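PDB 1IZ0: quinone oxidoreductase from Thermus thermophilus, which binds NADPH and probably catalyses the NADPH-dependent reduction of quinones. Local coordinates for residues Q132-A137 against V153-S158; W4-L9 against P55-G60; S100-A105 against K297-L302. All coordinates share one frame; numbering follows the deposited sequence.

Interaction 1: Q132-A137 against V153-S158; sequences QAAAGA and VLAAAS. With SO4 (sulfate ion), chain B.
Ala134 N donates to Ala156 O at 3.0 Å, so the loop after strand 128-131 rests against the end of strand 152-157, although the place of Ala134 N is less sure in the model. This is the first beta-alpha-beta unit of the Rossmann-type nucleotide-binding domain: two neighbouring parallel strands are joined by a beta-alpha-beta crossover through helix 137-148. The loop turns quickly into that helix: a type I beta turn from Ala133 to Gly136, closed by Gly136 N to Ala133 O at 2.9 Å, puts Gly136 at the N-cap.

The side chains that touch across the contact are methyls. Ala134 CB points toward the strand and meets Ala155 CB at 3.4 Å, tighter than usual for two carbons, and the same methyl also lies against Ala156 O. Pro166 of helix 164-168 touches both methyls. Gln132 turns the other way: its CB points away from strand 152-157, and its amide is bound by Glu195 OE2 through NE2 and by the backbone N-H groups of Val196 and Arg197 through OE1.

At the strand's end sits a sulfate ion, probably from the crystallisation liquor. Ser158 grips it twice, with N to sulfate O2 at 2.9 Å and OG to sulfate O4 at 2.9 Å; a chi1 of 61° holds OG between the backbone N and the carbonyl carbon. Lys162 NZ and Tyr177 OH also bind the ion. All three residues, like Ala137, contact NADPH in its complex with this protein, so the sulfate probably marks a phosphate position of the cofactor. On the loop side, Ala133 CB stands 3.7 Å from sulfate O1.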
# COMPACT_ATOMS: atom_id res chain seq x y z
N GLN A 132 5.14 7.19 8.57
CA GLN A 132 5.56 8.29 7.71
C GLN A 132 4.61 8.47 6.54
O GLN A 132 3.73 7.63 6.33
CB GLN A 132 6.99 8.04 7.21
CG GLN A 132 8.00 7.87 8.33
CD GLN A 132 9.38 7.53 7.81
OE1 GLN A 132 9.52 6.83 6.81
NE2 GLN A 132 10.41 8.03 8.48
N ALA A 133 4.78 9.55 5.78
CA ALA A 133 3.91 9.82 4.64
C ALA A 133 2.51 9.42 5.09
O ALA A 133 1.75 8.79 4.35
CB ALA A 133 4.35 8.99 3.43
N ALA A 134 2.17 9.81 6.32
CA ALA A 134 0.90 9.47 6.96
C ALA A 134 -0.39 9.94 6.29
O ALA A 134 -1.48 9.58 6.74
CB ALA A 134 0.92 9.92 8.41
N ALA A 135 -0.28 10.74 5.23
CA ALA A 135 -1.48 11.21 4.54
C ALA A 135 -1.60 10.52 3.19
O ALA A 135 -2.48 10.84 2.39
CB ALA A 135 -1.41 12.73 4.35
N GLY A 136 -0.71 9.56 2.93
CA GLY A 136 -0.73 8.82 1.68
C GLY A 136 -1.53 7.54 1.76
O GLY A 136 -2.17 7.25 2.78
N ALA A 137 -1.49 6.75 0.68
CA ALA A 137 -2.23 5.50 0.63
C ALA A 137 -1.80 4.55 1.73
O ALA A 137 -2.62 4.12 2.54
CB ALA A 137 -2.04 4.84 -0.74
N VAL A 153 -0.10 5.65 17.81
CA VAL A 153 0.46 6.14 16.56
C VAL A 153 0.95 7.58 16.51
O VAL A 153 0.25 8.51 16.92
CB VAL A 153 -0.57 5.98 15.41
CG1 VAL A 153 0.03 6.44 14.08
CG2 VAL A 153 -1.05 4.54 15.34
N LEU A 154 2.16 7.76 15.98
CA LEU A 154 2.77 9.08 15.82
C LEU A 154 2.85 9.20 14.31
O LEU A 154 3.63 8.49 13.67
CB LEU A 154 4.19 9.11 16.40
CG LEU A 154 4.85 10.40 16.88
CD1 LEU A 154 6.36 10.25 16.70
CD2 LEU A 154 4.36 11.62 16.12
N ALA A 155 2.04 10.08 13.73
CA ALA A 155 2.02 10.25 12.28
C ALA A 155 2.91 11.41 11.87
O ALA A 155 3.00 12.41 12.57
CB ALA A 155 0.59 10.50 11.79
N ALA A 156 3.56 11.27 10.72
CA ALA A 156 4.42 12.32 10.23
C ALA A 156 4.19 12.53 8.74
O ALA A 156 3.86 11.58 8.02
CB ALA A 156 5.88 11.97 10.49
N ALA A 157 4.32 13.77 8.29
CA ALA A 157 4.15 14.12 6.88
C ALA A 157 5.05 15.33 6.59
O ALA A 157 5.65 15.89 7.51
CB ALA A 157 2.69 14.45 6.58
N SER A 158 5.12 15.74 5.33
CA SER A 158 5.98 16.86 4.95
C SER A 158 5.41 18.25 5.22
O SER A 158 6.12 19.14 5.68
CB SER A 158 6.33 16.76 3.46
OG SER A 158 5.16 16.80 2.66
S SO4 B . 4.95 13.18 2.28
O1 SO4 B . 3.85 12.17 1.63
O2 SO4 B . 4.34 13.65 3.52
O3 SO4 B . 6.08 12.55 2.47
O4 SO4 B . 4.98 14.27 1.34

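Interaction 2: W4-L9 against P55-G60; sequences WVLKRL and PPFIPG
The Phe57 ring is approached obliquely by methyls of strand 2-6 and the loop after it: Leu6 CD1 lies 4.3 Å from Phe57 CZ, and Leu9 CD1 comes near CE1, although the position of Leu9 is doubtful because it crowds Pro55. Pro55 N sits in plane at the edge of the same ring. The other aromatic ring, the Trp4 indole, leads away from the loop; its ring meets that of Phe279 with the planes about 50° apart, and its NE1 bonds to Phe279 O.

Between the backbones, Leu6 and Phe57 form a single antiparallel, hydrogen-bonded bridge. Leu6 N to Phe57 O is 2.9 Å, while the return bond from Phe57 N to Leu6 O is longer at 3.3 Å. A CA-H...O contact lies to each side, Pro56 CA to Leu6 O and Ile58 CA to Trp4 O, both 3.3 Å. The peptide between Pro55 and Pro56 is cis.

Val5 packs with both branches: CG1, anti to its backbone N (chi1 -178°), runs alongside Pro56 with CB 3.9 Å away, and CG2 meets Ile58 CG1 at 4.1 Å. Pro59 CG touches Leu6 CB at 4.2 Å, and Leu13 of the partner strand 13-17 adjoins both residues. At the solvent side Lys7 NZ pairs with Glu14.

The arrangement ties the N-terminal beta hairpin, strands 2-6 and 13-17, to the proline-rich loop that leads into strand 62-67, part of the GroES-like fold of the catalytic domain in medium-chain dehydrogenases and reductases.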
# COMPACT_ATOMS: atom_id res chain seq x y z
N TRP A 4 -4.48 -0.48 -21.69
CA TRP A 4 -3.27 0.33 -21.74
C TRP A 4 -2.08 -0.60 -21.75
O TRP A 4 -1.97 -1.51 -20.92
CB TRP A 4 -3.20 1.28 -20.55
CG TRP A 4 -4.16 2.43 -20.64
CD1 TRP A 4 -5.36 2.55 -20.02
CD2 TRP A 4 -3.99 3.63 -21.42
NE1 TRP A 4 -5.96 3.75 -20.35
CE2 TRP A 4 -5.13 4.43 -21.21
CE3 TRP A 4 -2.98 4.10 -22.27
CZ2 TRP A 4 -5.30 5.68 -21.81
CZ3 TRP A 4 -3.15 5.35 -22.88
CH2 TRP A 4 -4.30 6.12 -22.64
N VAL A 5 -1.18 -0.38 -22.70
CA VAL A 5 0.01 -1.22 -22.81
C VAL A 5 1.26 -0.37 -22.81
O VAL A 5 1.31 0.69 -23.43
CB VAL A 5 -0.03 -2.06 -24.10
CG1 VAL A 5 1.19 -2.97 -24.16
CG2 VAL A 5 -1.30 -2.89 -24.13
N LEU A 6 2.28 -0.85 -22.10
CA LEU A 6 3.56 -0.17 -22.02
C LEU A 6 4.50 -1.01 -22.89
O LEU A 6 4.83 -2.14 -22.53
CB LEU A 6 4.03 -0.14 -20.56
CG LEU A 6 5.22 0.70 -20.07
CD1 LEU A 6 6.49 -0.10 -20.18
CD2 LEU A 6 5.31 2.00 -20.83
N LYS A 7 4.90 -0.47 -24.03
CA LYS A 7 5.78 -1.20 -24.94
C LYS A 7 7.27 -1.01 -24.67
O LYS A 7 8.10 -1.81 -25.11
CB LYS A 7 5.46 -0.81 -26.39
CG LYS A 7 4.08 -1.31 -26.82
CD LYS A 7 3.72 -0.90 -28.23
CE LYS A 7 2.35 -1.45 -28.62
NZ LYS A 7 1.92 -1.00 -29.97
N ARG A 8 7.62 0.04 -23.93
CA ARG A 8 9.02 0.28 -23.61
C ARG A 8 9.17 0.88 -22.21
O ARG A 8 8.42 1.78 -21.83
CB ARG A 8 9.66 1.25 -24.62
CG ARG A 8 9.65 0.78 -26.08
CD ARG A 8 10.43 1.75 -26.96
NE ARG A 8 9.93 3.12 -26.82
CZ ARG A 8 8.80 3.56 -27.36
NH1 ARG A 8 8.05 2.74 -28.09
NH2 ARG A 8 8.40 4.80 -27.14
N LEU A 9 10.13 0.36 -21.45
CA LEU A 9 10.39 0.88 -20.12
C LEU A 9 10.75 2.35 -20.29
O LEU A 9 11.51 2.72 -21.19
CB LEU A 9 11.55 0.11 -19.48
CG LEU A 9 11.23 -1.03 -18.51
CD1 LEU A 9 9.92 -1.69 -18.85
CD2 LEU A 9 12.36 -2.04 -18.52
N PRO A 55 8.48 -5.88 -21.07
CA PRO A 55 7.47 -5.33 -21.97
C PRO A 55 7.33 -6.22 -23.20
O PRO A 55 8.24 -6.98 -23.52
CB PRO A 55 8.04 -3.96 -22.33
CG PRO A 55 8.77 -3.58 -21.09
CD PRO A 55 9.49 -4.86 -20.73
N PRO A 56 6.19 -6.14 -23.90
CA PRO A 56 5.08 -5.26 -23.54
C PRO A 56 4.19 -5.86 -22.45
O PRO A 56 4.12 -7.08 -22.30
CB PRO A 56 4.34 -5.09 -24.86
CG PRO A 56 4.53 -6.42 -25.51
CD PRO A 56 5.99 -6.74 -25.23
N PHE A 57 3.54 -5.00 -21.67
CA PHE A 57 2.65 -5.47 -20.63
C PHE A 57 1.64 -4.41 -20.22
O PHE A 57 1.88 -3.21 -20.39
CB PHE A 57 3.43 -5.97 -19.39
CG PHE A 57 4.16 -4.88 -18.64
CD1 PHE A 57 5.54 -4.75 -18.74
CD2 PHE A 57 3.46 -4.03 -17.77
CE1 PHE A 57 6.22 -3.79 -18.00
CE2 PHE A 57 4.13 -3.07 -17.03
CZ PHE A 57 5.52 -2.94 -17.14
N ILE A 58 0.52 -4.86 -19.68
CA ILE A 58 -0.55 -3.98 -19.24
C ILE A 58 -0.30 -3.63 -17.77
O ILE A 58 -0.34 -4.51 -16.91
CB ILE A 58 -1.90 -4.69 -19.35
CG1 ILE A 58 -2.15 -5.09 -20.81
CG2 ILE A 58 -3.02 -3.80 -18.82
CD1 ILE A 58 -3.32 -6.03 -21.00
N PRO A 59 -0.02 -2.35 -17.47
CA PRO A 59 0.22 -1.94 -16.08
C PRO A 59 -1.03 -2.20 -15.24
O PRO A 59 -2.10 -2.48 -15.79
CB PRO A 59 0.54 -0.46 -16.21
CG PRO A 59 1.16 -0.36 -17.56
CD PRO A 59 0.26 -1.24 -18.40
N GLY A 60 -0.90 -2.09 -13.92
CA GLY A 60 -2.05 -2.31 -13.04
C GLY A 60 -1.99 -3.67 -12.36
O GLY A 60 -2.02 -4.70 -13.02

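Interaction 3: S100-A105 against K297-L302; sequences SPEEAA and KVVVRL
Arg301 lays one face of its guanidinium against Pro101, whose CB stands 3.9 Å above the plane, offset toward the rim, with CG 3.5 Å from Arg301 NH2. At the edge of the same group, close to its plane, Glu102 OE1 accepts from Arg301 NE at 2.9 Å and 159°, forming a salt bridge. NE reaches OE1 from above the carboxylate plane; this one bond carries the bridge, and the 58° turn between the groups fits no two-bonded, coplanar pairing. A bend at chi2 (81°) swings Glu102 CD round, and the end of the side chain comes nearer to Arg301. Arg301 NH1 makes a weak bond, part of the same salt-bridge network, to Leu302 OXT at 3.4 Å.

Further along strand 297-301 the contact is apolar: Ala105 CB meets Val299 CG1 at 4.3 Å, and Val299 CG2 lies 4.0 Å from Glu102 O. Lys297 passes CE by Ala105 O, while its NZ serves Glu62 and Asn38. Val299 and Arg301 point toward the helix, capped by Ser100 OG; Val298 and Val300 meet helix 282-288.

An alanine at Arg301 would probably leave Glu102 and the C-terminal carboxylate without their shared cation and open a gap beside Pro101. The cation is likely to help keep Glu102 ionised through its short in-plane bond; holding the C-terminal carboxylate more loosely, Arg301 links the chain's end to helix 101-105.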
# COMPACT_ATOMS: atom_id res chain seq x y z
N SER A 100 -17.79 0.70 -2.07
CA SER A 100 -17.68 1.28 -3.41
C SER A 100 -16.47 0.67 -4.11
O SER A 100 -15.54 0.18 -3.46
CB SER A 100 -17.51 2.80 -3.34
OG SER A 100 -16.18 3.12 -2.97
N PRO A 101 -16.47 0.67 -5.45
CA PRO A 101 -15.35 0.12 -6.21
C PRO A 101 -14.06 0.87 -5.93
O PRO A 101 -12.98 0.28 -5.87
CB PRO A 101 -15.81 0.28 -7.67
CG PRO A 101 -17.29 0.16 -7.58
CD PRO A 101 -17.60 1.01 -6.35
N GLU A 102 -14.16 2.19 -5.76
CA GLU A 102 -12.98 3.01 -5.51
C GLU A 102 -12.34 2.70 -4.16
O GLU A 102 -11.12 2.54 -4.07
CB GLU A 102 -13.32 4.51 -5.56
CG GLU A 102 -13.73 5.02 -6.93
CD GLU A 102 -15.18 4.74 -7.26
OE1 GLU A 102 -15.62 5.15 -8.36
OE2 GLU A 102 -15.87 4.11 -6.44
N GLU A 103 -13.15 2.62 -3.11
CA GLU A 103 -12.62 2.33 -1.78
C GLU A 103 -12.02 0.93 -1.76
O GLU A 103 -10.99 0.69 -1.12
CB GLU A 103 -13.72 2.45 -0.72
CG GLU A 103 -13.17 2.64 0.69
CD GLU A 103 -14.26 2.83 1.74
OE1 GLU A 103 -15.17 3.65 1.51
OE2 GLU A 103 -14.18 2.16 2.79
N ALA A 104 -12.66 -0.01 -2.46
CA ALA A 104 -12.15 -1.38 -2.53
C ALA A 104 -10.79 -1.43 -3.23
O ALA A 104 -9.91 -2.19 -2.84
CB ALA A 104 -13.15 -2.28 -3.27
N ALA A 105 -10.62 -0.61 -4.26
CA ALA A 105 -9.36 -0.58 -5.01
C ALA A 105 -8.19 -0.02 -4.19
O ALA A 105 -7.03 -0.27 -4.51
CB ALA A 105 -9.53 0.25 -6.28
N LYS A 297 -5.21 7.11 -1.91
CA LYS A 297 -4.93 6.25 -3.04
C LYS A 297 -5.31 6.83 -4.40
O LYS A 297 -6.39 7.40 -4.55
CB LYS A 297 -5.69 4.94 -2.87
CG LYS A 297 -5.32 3.86 -3.86
CD LYS A 297 -4.10 3.09 -3.36
CE LYS A 297 -3.91 1.80 -4.14
NZ LYS A 297 -2.82 1.00 -3.52
N VAL A 298 -4.44 6.66 -5.39
CA VAL A 298 -4.72 7.12 -6.75
C VAL A 298 -5.49 5.97 -7.38
O VAL A 298 -5.01 4.85 -7.42
CB VAL A 298 -3.45 7.36 -7.58
CG1 VAL A 298 -3.84 7.70 -9.02
CG2 VAL A 298 -2.62 8.50 -6.98
N VAL A 299 -6.69 6.25 -7.88
CA VAL A 299 -7.52 5.22 -8.47
C VAL A 299 -7.99 5.56 -9.88
O VAL A 299 -8.36 6.69 -10.17
CB VAL A 299 -8.77 4.98 -7.59
CG1 VAL A 299 -9.72 4.00 -8.28
CG2 VAL A 299 -8.35 4.46 -6.22
N VAL A 300 -7.98 4.55 -10.75
CA VAL A 300 -8.46 4.72 -12.11
C VAL A 300 -9.82 4.02 -12.15
O VAL A 300 -9.94 2.84 -11.79
CB VAL A 300 -7.51 4.08 -13.15
CG1 VAL A 300 -8.09 4.23 -14.55
CG2 VAL A 300 -6.14 4.77 -13.09
N ARG A 301 -10.84 4.75 -12.57
CA ARG A 301 -12.20 4.22 -12.63
C ARG A 301 -12.61 3.98 -14.08
O ARG A 301 -12.44 4.86 -14.93
CB ARG A 301 -13.15 5.25 -12.01
CG ARG A 301 -14.12 4.72 -10.99
CD ARG A 301 -15.10 3.72 -11.57
NE ARG A 301 -16.21 3.50 -10.65
CZ ARG A 301 -17.18 2.62 -10.85
NH1 ARG A 301 -17.18 1.86 -11.93
NH2 ARG A 301 -18.17 2.51 -9.97
N LEU A 302 -13.14 2.80 -14.37
CA LEU A 302 -13.58 2.48 -15.72
C LEU A 302 -15.08 2.74 -15.92
O LEU A 302 -15.46 3.18 -17.02
CB LEU A 302 -13.25 1.03 -16.09
CG LEU A 302 -11.76 0.79 -16.35
CD1 LEU A 302 -10.99 0.81 -15.03
CD2 LEU A 302 -11.57 -0.53 -17.06
OXT LEU A 302 -15.84 2.48 -14.96

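Interactions 1 and 3 are buried and touch where Ala137 CB packs on Lys297 CD at 3.8 Å, joining the nucleotide-binding domain to the mixed sheet; interaction 1 lies nested in the chain loop closed by interaction 3. Interaction 2 is partly exposed, on the opposite side of the chain's centre from interaction 1, its centre about 31 Å away. It comes within about 6 Å of interaction 3 at the nearest atoms without contact. Chemistry follows place: small methyls and an anion at the cofactor site, proline and leucine packing around a lone backbone bridge near the surface, and a single valine-alanine contact beside a salt bridge, where helix 101-105 lies on the sheet.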